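Local coordinates for protein fucose-binding lectin (Kordia periserrulae, PDB 6HTN) that binds fucose, held here as methyl alpha-L-fucopyranoside, and is a beta-propeller lectin that probably serves in carbohydrate recognition, at residues T4-G9 / S56-S61; S50-T55 / I66-I71; G98-D103 / V118-Q123. One frame throughout, in Å; residues are numbered along the deposited sequence.

In the fold
The chain folds into three four-stranded antiparallel sheets, the blades of a propeller. Interaction 1 joins the first two blades, interaction 2 lies within the second, and interaction 3 opens the third. Interactions 1 and 2 share strand 53-58 and touch: W57 CZ3 is 3.7 Å from R67 CG. Interactions 2 and 3 have centres about 10 Å apart and meet where I71 CD1 lies 3.5 Å from S100 O. Interactions 1 and 3 do not touch, with nearest atoms about 10 Å apart, yet both reach the second subunit. R67 in interaction 2 holds a fucoside directly. The side chains of W6 in interaction 1 and Y119 in interaction 3 each come within about 4 Å (nearest atoms) of a bound fucoside.

Interaction 1 (T4-G9 / S56-S61); sequences TSWLDG and SWLDSS. Unlike the reference sequence in segment 4-9: L7 (reference Val).
The first strands of two neighbouring propeller blades meet here, through T4 and W6 on one side and S56 and L58 on the other. Strand 4-7 and strand 56-58 run almost parallel, at 13°, but their axes stay 7.3 Å apart. The links across are made by side chains and a water. T4 OG1 and S56 OG share a hydrogen bond of 2.7 Å; either may be the donor. S56 OG sits between its own backbone N and carbonyl carbon (chi1 63°), and there it also lies 3.8 Å from T4 CG2. The water bridges the strands beside this pair. It donates to S5 O, is hydrogen-bonded to S56 OG at 2.8 Å, and donates a weak bond to S56 O. In this way the first strands of two separate sheets of the beta-propeller are joined without backbone pairing between them. Further along, the W6 and L58 side chains cross at about a right angle, and L58 CD2 touches W6 CD1 at 4.0 Å. The other branch, L58 CD1, comes to 3.4 Å from the backbone oxygen of L7. The W6 ring also stacks with H14 of its own blade. S5 OG turns to the second subunit and is hydrogen-bonded to T105 of that chain.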
loop_
_atom_site.group_PDB
_atom_site.type_symbol
_atom_site.label_atom_id
_atom_site.label_comp_id
_atom_site.label_asym_id
_atom_site.label_seq_id
_atom_site.Cartn_x
_atom_site.Cartn_y
_atom_site.Cartn_z
ATOM N N THR A 4 -5.045 -20.724 1.077
ATOM C CA THR A 4 -6.066 -21.627 1.652
ATOM C C THR A 4 -5.557 -23.042 1.500
ATOM O O THR A 4 -4.650 -23.282 0.659
ATOM C CB THR A 4 -7.451 -21.377 1.083
ATOM O OG1 THR A 4 -8.421 -22.039 1.949
ATOM C CG2 THR A 4 -7.605 -21.849 -0.341
ATOM N N SER A 5 -6.040 -23.980 2.284
ATOM C CA SER A 5 -5.530 -25.365 2.205
ATOM C C SER A 5 -6.632 -26.301 2.706
ATOM O O SER A 5 -7.537 -25.859 3.472
ATOM C CB SER A 5 -4.289 -25.563 2.981
ATOM O OG SER A 5 -4.441 -25.324 4.368
ATOM N N TRP A 6 -6.534 -27.573 2.318
ATOM C CA TRP A 6 -7.473 -28.597 2.833
ATOM C C TRP A 6 -6.776 -29.942 2.793
ATOM O O TRP A 6 -5.837 -30.140 2.020
ATOM C CB TRP A 6 -8.789 -28.639 2.057
ATOM C CG TRP A 6 -8.655 -29.075 0.630
ATOM C CD1 TRP A 6 -8.829 -30.346 0.136
ATOM C CD2 TRP A 6 -8.257 -28.278 -0.490
ATOM N NE1 TRP A 6 -8.607 -30.374 -1.220
ATOM C CE2 TRP A 6 -8.282 -29.110 -1.640
ATOM C CE3 TRP A 6 -7.970 -26.905 -0.661
ATOM C CZ2 TRP A 6 -7.978 -28.647 -2.911
ATOM C CZ3 TRP A 6 -7.743 -26.442 -1.927
ATOM C CH2 TRP A 6 -7.695 -27.298 -3.029
ATOM N N LEU A 7 -7.243 -30.848 3.640
ATOM C CA LEU A 7 -6.770 -32.253 3.660
ATOM C C LEU A 7 -7.779 -33.120 2.945
ATOM O O LEU A 7 -8.994 -32.959 3.155
ATOM C CB LEU A 7 -6.661 -32.695 5.105
ATOM C CG LEU A 7 -5.459 -32.180 5.857
ATOM C CD1 LEU A 7 -5.675 -32.408 7.359
ATOM C CD2 LEU A 7 -4.134 -32.740 5.398
ATOM N N ASP A 8 -7.308 -33.964 2.045
ATOM C CA ASP A 8 -8.219 -34.939 1.403
ATOM C C ASP A 8 -8.359 -36.156 2.334
ATOM O O ASP A 8 -7.731 -36.203 3.418
ATOM C CB ASP A 8 -7.766 -35.274 -0.017
ATOM C CG ASP A 8 -6.445 -36.004 -0.114
ATOM O OD1 ASP A 8 -6.056 -36.722 0.862
ATOM O OD2 ASP A 8 -5.801 -35.858 -1.187
ATOM N N GLY A 9 -9.143 -37.129 1.880
ATOM C CA GLY A 9 -9.454 -38.342 2.665
ATOM C C GLY A 9 -8.223 -39.164 3.009
ATOM O O GLY A 9 -8.275 -39.907 4.032
ATOM N N SER A 56 -11.910 -21.686 1.756
ATOM C CA SER A 56 -12.357 -22.910 1.060
ATOM C C SER A 56 -13.042 -23.821 2.052
ATOM O O SER A 56 -12.833 -23.679 3.264
ATOM C CB SER A 56 -11.176 -23.589 0.407
ATOM O OG SER A 56 -10.223 -24.024 1.338
ATOM N N TRP A 57 -13.841 -24.741 1.539
ATOM C CA TRP A 57 -14.494 -25.753 2.415
ATOM C C TRP A 57 -14.693 -27.025 1.589
ATOM O O TRP A 57 -14.891 -26.945 0.379
ATOM C CB TRP A 57 -15.816 -25.234 2.941
ATOM C CG TRP A 57 -16.882 -24.982 1.928
ATOM C CD1 TRP A 57 -17.887 -25.829 1.556
ATOM C CD2 TRP A 57 -17.067 -23.803 1.151
ATOM N NE1 TRP A 57 -18.703 -25.249 0.652
ATOM C CE2 TRP A 57 -18.234 -23.982 0.369
ATOM C CE3 TRP A 57 -16.402 -22.578 1.065
ATOM C CZ2 TRP A 57 -18.716 -23.029 -0.507
ATOM C CZ3 TRP A 57 -16.917 -21.626 0.217
ATOM C CH2 TRP A 57 -18.047 -21.836 -0.566
ATOM N N LEU A 58 -14.775 -28.134 2.311
ATOM C CA LEU A 58 -15.081 -29.460 1.707
ATOM C C LEU A 58 -16.536 -29.788 1.934
ATOM O O LEU A 58 -16.974 -29.687 3.118
ATOM C CB LEU A 58 -14.219 -30.508 2.386
ATOM C CG LEU A 58 -12.770 -30.568 1.931
ATOM C CD1 LEU A 58 -11.955 -31.400 2.906
ATOM C CD2 LEU A 58 -12.700 -31.092 0.473
ATOM N N ASP A 59 -17.257 -30.167 0.883
ATOM C CA ASP A 59 -18.655 -30.638 1.078
ATOM C C ASP A 59 -18.622 -32.115 1.488
ATOM O O ASP A 59 -17.537 -32.716 1.574
ATOM C CB ASP A 59 -19.532 -30.288 -0.103
ATOM C CG ASP A 59 -19.232 -31.052 -1.371
ATOM O OD1 ASP A 59 -18.673 -32.204 -1.281
ATOM O OD2 ASP A 59 -19.556 -30.506 -2.432
ATOM N N SER A 60 -19.797 -32.663 1.778
ATOM C CA SER A 60 -19.903 -34.047 2.341
ATOM C C SER A 60 -19.444 -35.072 1.302
ATOM O O SER A 60 -19.086 -36.188 1.717
ATOM C CB SER A 60 -21.302 -34.321 2.834
ATOM O OG SER A 60 -22.194 -34.199 1.750
ATOM N N SER A 61 -19.406 -34.731 0.020
ATOM C CA SER A 61 -18.878 -35.642 -1.038
ATOM C C SER A 61 -17.358 -35.545 -1.171
ATOM O O SER A 61 -16.807 -36.242 -2.034
ATOM C CB SER A 61 -19.553 -35.375 -2.355
ATOM O OG SER A 61 -18.994 -34.230 -3.003
HETATM O O HOH W 1 -10.338 -25.618 3.618
#

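Interaction 2 (S50-T55 / I66-I71); sequences SGAGAT and IRVYAI. With MFU (methyl alpha-L-fucopyranoside), chain H.
In T55, OG1 is anti to the backbone N (chi1 -167°) and is hydrogen-bonded to S106 of strand 103-108; CG2 lies between the N and the carbonyl carbon, 4.1 Å from R67 CB. The R67 chain bends at chi2 (-69°), which places CD to one side. The end of the side chain leads away from T55, to the sugar. The two residues form a hydrogen-bonded pair in the antiparallel hairpin of strands 53-58 and 64-71, the first two strands of the second propeller blade. T55 N bonds to R67 O, and R67 N returns the bond to T55 O, both at 2.9 Å. G53 and Y69 make a second hydrogen-bonded pair in the same way. Between them lies the non-hydrogen-bonded pair A54 and V68. V68 CG1 packs against A52 CB at 3.6 Å. At the other end of the contact a side chain takes over the pairing: S50 OG accepts the N-H of I71 at 2.9 Å and donates to G51 O, so one hydroxyl is used both ways.

The hairpin carries part of a fucoside pocket. R67 NE gives its hydrogen to O4 of the sugar at 2.8 Å, and NH2 gives one to the ring oxygen O5. This two-point grip meets the sugar at the edge of the guanidinium, near its plane. NH2 also forms a salt bridge with D83. Y69 OH is hydrogen-bonded to E79, whose carboxylate also binds the sugar. R67 NH1 turns back to I66 O at 2.9 Å; the oxygen lies in the guanidinium plane, but NH1 stands 58° out of the carbonyl plane.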
loop_
_atom_site.group_PDB
_atom_site.type_symbol
_atom_site.label_atom_id
_atom_site.label_comp_id
_atom_site.label_asym_id
_atom_site.label_seq_id
_atom_site.Cartn_x
_atom_site.Cartn_y
_atom_site.Cartn_z
ATOM N N SER A 50 -5.672 -5.379 -6.276
ATOM C CA SER A 50 -5.191 -5.772 -4.942
ATOM C C SER A 50 -4.767 -7.235 -4.983
ATOM O O SER A 50 -5.070 -7.919 -5.948
ATOM C CB SER A 50 -6.253 -5.534 -3.891
ATOM O OG SER A 50 -7.259 -6.548 -4.003
ATOM N N GLY A 51 -4.209 -7.645 -3.857
ATOM C CA GLY A 51 -4.087 -9.075 -3.572
ATOM C C GLY A 51 -5.444 -9.681 -3.343
ATOM O O GLY A 51 -6.482 -9.037 -3.443
ATOM N N ALA A 52 -5.455 -10.960 -3.014
ATOM C CA ALA A 52 -6.703 -11.711 -2.882
ATOM C C ALA A 52 -6.733 -12.386 -1.516
ATOM O O ALA A 52 -5.703 -12.843 -1.017
ATOM C CB ALA A 52 -6.794 -12.681 -4.008
ATOM N N GLY A 53 -7.869 -12.336 -0.890
ATOM C CA GLY A 53 -8.150 -13.178 0.276
ATOM C C GLY A 53 -8.852 -14.430 -0.204
ATOM O O GLY A 53 -9.526 -14.381 -1.239
ATOM N N ALA A 54 -8.618 -15.523 0.479
ATOM C CA ALA A 54 -9.209 -16.791 0.038
ATOM C C ALA A 54 -9.764 -17.567 1.222
ATOM O O ALA A 54 -9.137 -17.566 2.314
ATOM C CB ALA A 54 -8.155 -17.579 -0.701
ATOM N N THR A 55 -10.785 -18.354 0.931
ATOM C CA THR A 55 -11.334 -19.322 1.906
ATOM C C THR A 55 -11.775 -20.548 1.096
ATOM O O THR A 55 -12.029 -20.429 -0.115
ATOM C CB THR A 55 -12.457 -18.673 2.740
ATOM O OG1 THR A 55 -12.693 -19.591 3.834
ATOM C CG2 THR A 55 -13.686 -18.343 1.953
ATOM N N ILE A 66 -13.925 -23.168 -3.381
ATOM C CA ILE A 66 -12.966 -22.082 -3.062
ATOM C C ILE A 66 -13.631 -20.763 -3.409
ATOM O O ILE A 66 -14.339 -20.631 -4.403
ATOM C CB ILE A 66 -11.644 -22.252 -3.836
ATOM C CG1 ILE A 66 -11.026 -23.624 -3.653
ATOM C CG2 ILE A 66 -10.675 -21.136 -3.470
ATOM C CD1 ILE A 66 -9.832 -23.918 -4.551
ATOM N N ARG A 67 -13.403 -19.748 -2.562
ATOM C CA ARG A 67 -13.848 -18.391 -2.846
ATOM C C ARG A 67 -12.659 -17.453 -2.641
ATOM O O ARG A 67 -11.977 -17.543 -1.619
ATOM C CB ARG A 67 -15.014 -18.003 -1.927
ATOM C CG ARG A 67 -16.272 -18.844 -2.099
ATOM C CD ARG A 67 -16.937 -18.580 -3.415
ATOM N NE ARG A 67 -18.197 -19.343 -3.586
ATOM C CZ ARG A 67 -18.258 -20.583 -4.035
ATOM N NH1 ARG A 67 -17.176 -21.284 -4.349
ATOM N NH2 ARG A 67 -19.462 -21.135 -4.154
ATOM N N VAL A 68 -12.436 -16.601 -3.627
ATOM C CA VAL A 68 -11.299 -15.652 -3.655
ATOM C C VAL A 68 -11.892 -14.261 -3.824
ATOM O O VAL A 68 -12.793 -14.061 -4.643
ATOM C CB VAL A 68 -10.360 -16.015 -4.845
ATOM C CG1 VAL A 68 -9.252 -15.064 -5.018
ATOM C CG2 VAL A 68 -9.816 -17.395 -4.693
ATOM N N TYR A 69 -11.388 -13.304 -3.055
ATOM C CA TYR A 69 -11.896 -11.921 -2.982
ATOM C C TYR A 69 -10.763 -10.925 -3.213
ATOM O O TYR A 69 -9.731 -10.997 -2.538
ATOM C CB TYR A 69 -12.566 -11.680 -1.610
ATOM C CG TYR A 69 -13.708 -12.622 -1.313
ATOM C CD1 TYR A 69 -14.978 -12.350 -1.795
ATOM C CD2 TYR A 69 -13.475 -13.826 -0.669
ATOM C CE1 TYR A 69 -16.017 -13.252 -1.582
ATOM C CE2 TYR A 69 -14.490 -14.740 -0.473
ATOM C CZ TYR A 69 -15.760 -14.461 -0.948
ATOM O OH TYR A 69 -16.760 -15.395 -0.812
ATOM N N ALA A 70 -10.956 -10.026 -4.158
ATOM C CA ALA A 70 -9.966 -9.007 -4.503
ATOM C C ALA A 70 -10.677 -7.728 -4.848
ATOM O O ALA A 70 -11.893 -7.704 -4.924
ATOM C CB ALA A 70 -9.100 -9.467 -5.668
ATOM N N ILE A 71 -9.926 -6.663 -5.043
ATOM C CA ILE A 71 -10.477 -5.397 -5.574
ATOM C C ILE A 71 -10.332 -5.413 -7.097
ATOM O O ILE A 71 -9.225 -5.612 -7.608
ATOM C CB ILE A 71 -9.803 -4.182 -4.939
ATOM C CG1 ILE A 71 -9.795 -4.257 -3.408
ATOM C CG2 ILE A 71 -10.495 -2.922 -5.455
ATOM C CD1 ILE A 71 -11.138 -4.590 -2.807
HETATM C C1 MFU H . -22.337 -18.668 -4.901
HETATM C C2 MFU H . -21.853 -17.220 -4.946
HETATM C C3 MFU H . -22.170 -16.574 -3.600
HETATM C C4 MFU H . -21.478 -17.334 -2.513
HETATM C C5 MFU H . -22.016 -18.792 -2.533
HETATM C C6 MFU H . -21.353 -19.629 -1.467
HETATM O O1 MFU H . -23.771 -18.587 -4.822
HETATM O O2 MFU H . -22.544 -16.572 -6.018
HETATM O O3 MFU H . -21.791 -15.195 -3.656
HETATM O O4 MFU H . -20.070 -17.416 -2.688
HETATM O O5 MFU H . -21.679 -19.365 -3.860
HETATM C CM MFU H . -24.261 -19.935 -4.703
#

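Interaction 3 (G98-D103 / V118-Q123); sequences GASTPD and VYAYNQ
S100 reaches Y121 from CB outward. Its CB lies 4.1 Å from Y121 CD2. Chi1 of 65° sets OG between the backbone N and the carbonyl carbon, and there OG takes the N-H of Y121 at 2.9 Å. OG also lies at the edge of the Y121 ring, in its plane, and 3.8 Å from A120 CB. A water also binds it: the water lies 2.7 Å from S100 OG, donates to T101 O and reaches Y119 O weakly. The serine hydroxyl thus stands in for a backbone carbonyl where segment 98-103 enters the third propeller blade. On one side of S100, A99 N bonds to Y121 O from 37° above the carbonyl plane. On the other, D103 and Y119 form a hydrogen-bonded pair that starts the antiparallel hairpin of strands 103-108 and 114-121. P102 CB packs on V118 CG1 at 4.0 Å. The carboxylate of D103 is hydrogen-bonded through OD2 to the backbone N of G2 in the second subunit, and Y121 OH to Q127.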
loop_
_atom_site.group_PDB
_atom_site.type_symbol
_atom_site.label_atom_id
_atom_site.label_comp_id
_atom_site.label_asym_id
_atom_site.label_seq_id
_atom_site.Cartn_x
_atom_site.Cartn_y
_atom_site.Cartn_z
ATOM N N GLY A 98 -14.089 -1.446 -2.263
ATOM C CA GLY A 98 -13.053 -1.941 -1.357
ATOM C C GLY A 98 -11.792 -1.174 -1.525
ATOM O O GLY A 98 -11.408 -0.882 -2.642
ATOM N N ALA A 99 -11.151 -0.846 -0.414
ATOM C CA ALA A 99 -9.962 -0.000 -0.398
ATOM C C ALA A 99 -8.783 -0.762 0.189
ATOM O O ALA A 99 -7.801 -0.159 0.465
ATOM C CB ALA A 99 -10.326 1.259 0.366
ATOM N N SER A 100 -8.940 -2.056 0.413
ATOM C CA SER A 100 -7.943 -2.914 1.065
ATOM C C SER A 100 -8.097 -4.326 0.485
ATOM O O SER A 100 -9.160 -4.629 0.057
ATOM C CB SER A 100 -8.054 -2.824 2.587
ATOM O OG SER A 100 -9.316 -3.340 3.054
ATOM N N THR A 101 -7.052 -5.119 0.537
ATOM C CA THR A 101 -7.075 -6.534 0.144
ATOM C C THR A 101 -8.053 -7.207 1.083
ATOM O O THR A 101 -7.805 -7.228 2.282
ATOM C CB THR A 101 -5.713 -7.200 0.205
ATOM O OG1 THR A 101 -4.848 -6.567 -0.745
ATOM C CG2 THR A 101 -5.804 -8.681 -0.077
ATOM N N PRO A 102 -9.146 -7.807 0.579
ATOM C CA PRO A 102 -10.144 -8.352 1.499
ATOM C C PRO A 102 -9.616 -9.555 2.250
ATOM O O PRO A 102 -8.759 -10.330 1.743
ATOM C CB PRO A 102 -11.283 -8.789 0.582
ATOM C CG PRO A 102 -11.126 -7.929 -0.660
ATOM C CD PRO A 102 -9.654 -7.753 -0.803
ATOM N N ASP A 103 -10.113 -9.702 3.474
ATOM C CA ASP A 103 -9.947 -10.931 4.261
ATOM C C ASP A 103 -11.241 -11.733 4.173
ATOM O O ASP A 103 -12.313 -11.140 4.060
ATOM C CB ASP A 103 -9.705 -10.614 5.743
ATOM C CG ASP A 103 -8.300 -10.089 6.013
ATOM O OD1 ASP A 103 -7.339 -10.622 5.429
ATOM O OD2 ASP A 103 -8.196 -9.088 6.809
ATOM N N VAL A 118 -16.583 -11.662 4.777
ATOM C CA VAL A 118 -15.545 -10.949 3.997
ATOM C C VAL A 118 -15.362 -9.576 4.639
ATOM O O VAL A 118 -16.372 -8.922 4.952
ATOM C CB VAL A 118 -15.984 -10.794 2.544
ATOM C CG1 VAL A 118 -14.952 -9.989 1.763
ATOM C CG2 VAL A 118 -16.185 -12.162 1.904
ATOM N N TYR A 119 -14.119 -9.136 4.827
ATOM C CA TYR A 119 -13.836 -7.866 5.532
ATOM C C TYR A 119 -12.955 -7.006 4.629
ATOM O O TYR A 119 -11.957 -7.498 4.099
ATOM C CB TYR A 119 -13.105 -8.138 6.845
ATOM C CG TYR A 119 -13.900 -9.026 7.764
ATOM C CD1 TYR A 119 -13.867 -10.400 7.614
ATOM C CD2 TYR A 119 -14.725 -8.496 8.777
ATOM C CE1 TYR A 119 -14.634 -11.238 8.404
ATOM C CE2 TYR A 119 -15.468 -9.323 9.571
ATOM C CZ TYR A 119 -15.430 -10.679 9.380
ATOM O OH TYR A 119 -16.218 -11.547 10.103
ATOM N N ALA A 120 -13.336 -5.743 4.491
ATOM C CA ALA A 120 -12.500 -4.788 3.747
ATOM C C ALA A 120 -12.888 -3.384 4.132
ATOM O O ALA A 120 -14.074 -3.078 4.377
ATOM C CB ALA A 120 -12.686 -4.965 2.249
ATOM N N TYR A 121 -11.920 -2.461 4.063
ATOM C CA TYR A 121 -12.268 -1.040 4.141
ATOM C C TYR A 121 -13.109 -0.642 2.932
ATOM O O TYR A 121 -12.850 -1.127 1.830
ATOM C CB TYR A 121 -11.008 -0.196 4.217
ATOM C CG TYR A 121 -10.389 -0.099 5.593
ATOM C CD1 TYR A 121 -10.809 0.882 6.478
ATOM C CD2 TYR A 121 -9.399 -0.962 5.999
ATOM C CE1 TYR A 121 -10.209 1.045 7.708
ATOM C CE2 TYR A 121 -8.764 -0.794 7.224
ATOM C CZ TYR A 121 -9.195 0.202 8.087
ATOM O OH TYR A 121 -8.599 0.341 9.317
ATOM N N ASN A 122 -13.988 0.326 3.123
ATOM C CA ASN A 122 -14.753 0.902 1.996
ATOM C C ASN A 122 -14.235 2.314 1.694
ATOM O O ASN A 122 -13.174 2.745 2.217
ATOM C CB ASN A 122 -16.253 0.808 2.247
ATOM C CG ASN A 122 -16.772 1.791 3.264
ATOM O OD1 ASN A 122 -16.007 2.635 3.782
ATOM N ND2 ASN A 122 -18.092 1.716 3.529
ATOM N N GLN A 123 -14.940 2.980 0.802
ATOM C CA GLN A 123 -14.493 4.277 0.284
ATOM C C GLN A 123 -14.480 5.346 1.392
ATOM O O GLN A 123 -13.793 6.355 1.247
ATOM C CB GLN A 123 -15.397 4.719 -0.887
ATOM C CG GLN A 123 -16.814 5.113 -0.502
ATOM C CD GLN A 123 -17.823 4.006 -0.276
ATOM O OE1 GLN A 123 -17.529 2.811 -0.150
ATOM N NE2 GLN A 123 -19.090 4.412 -0.325
HETATM O O HOH W 2 -9.093 -5.787 4.186
#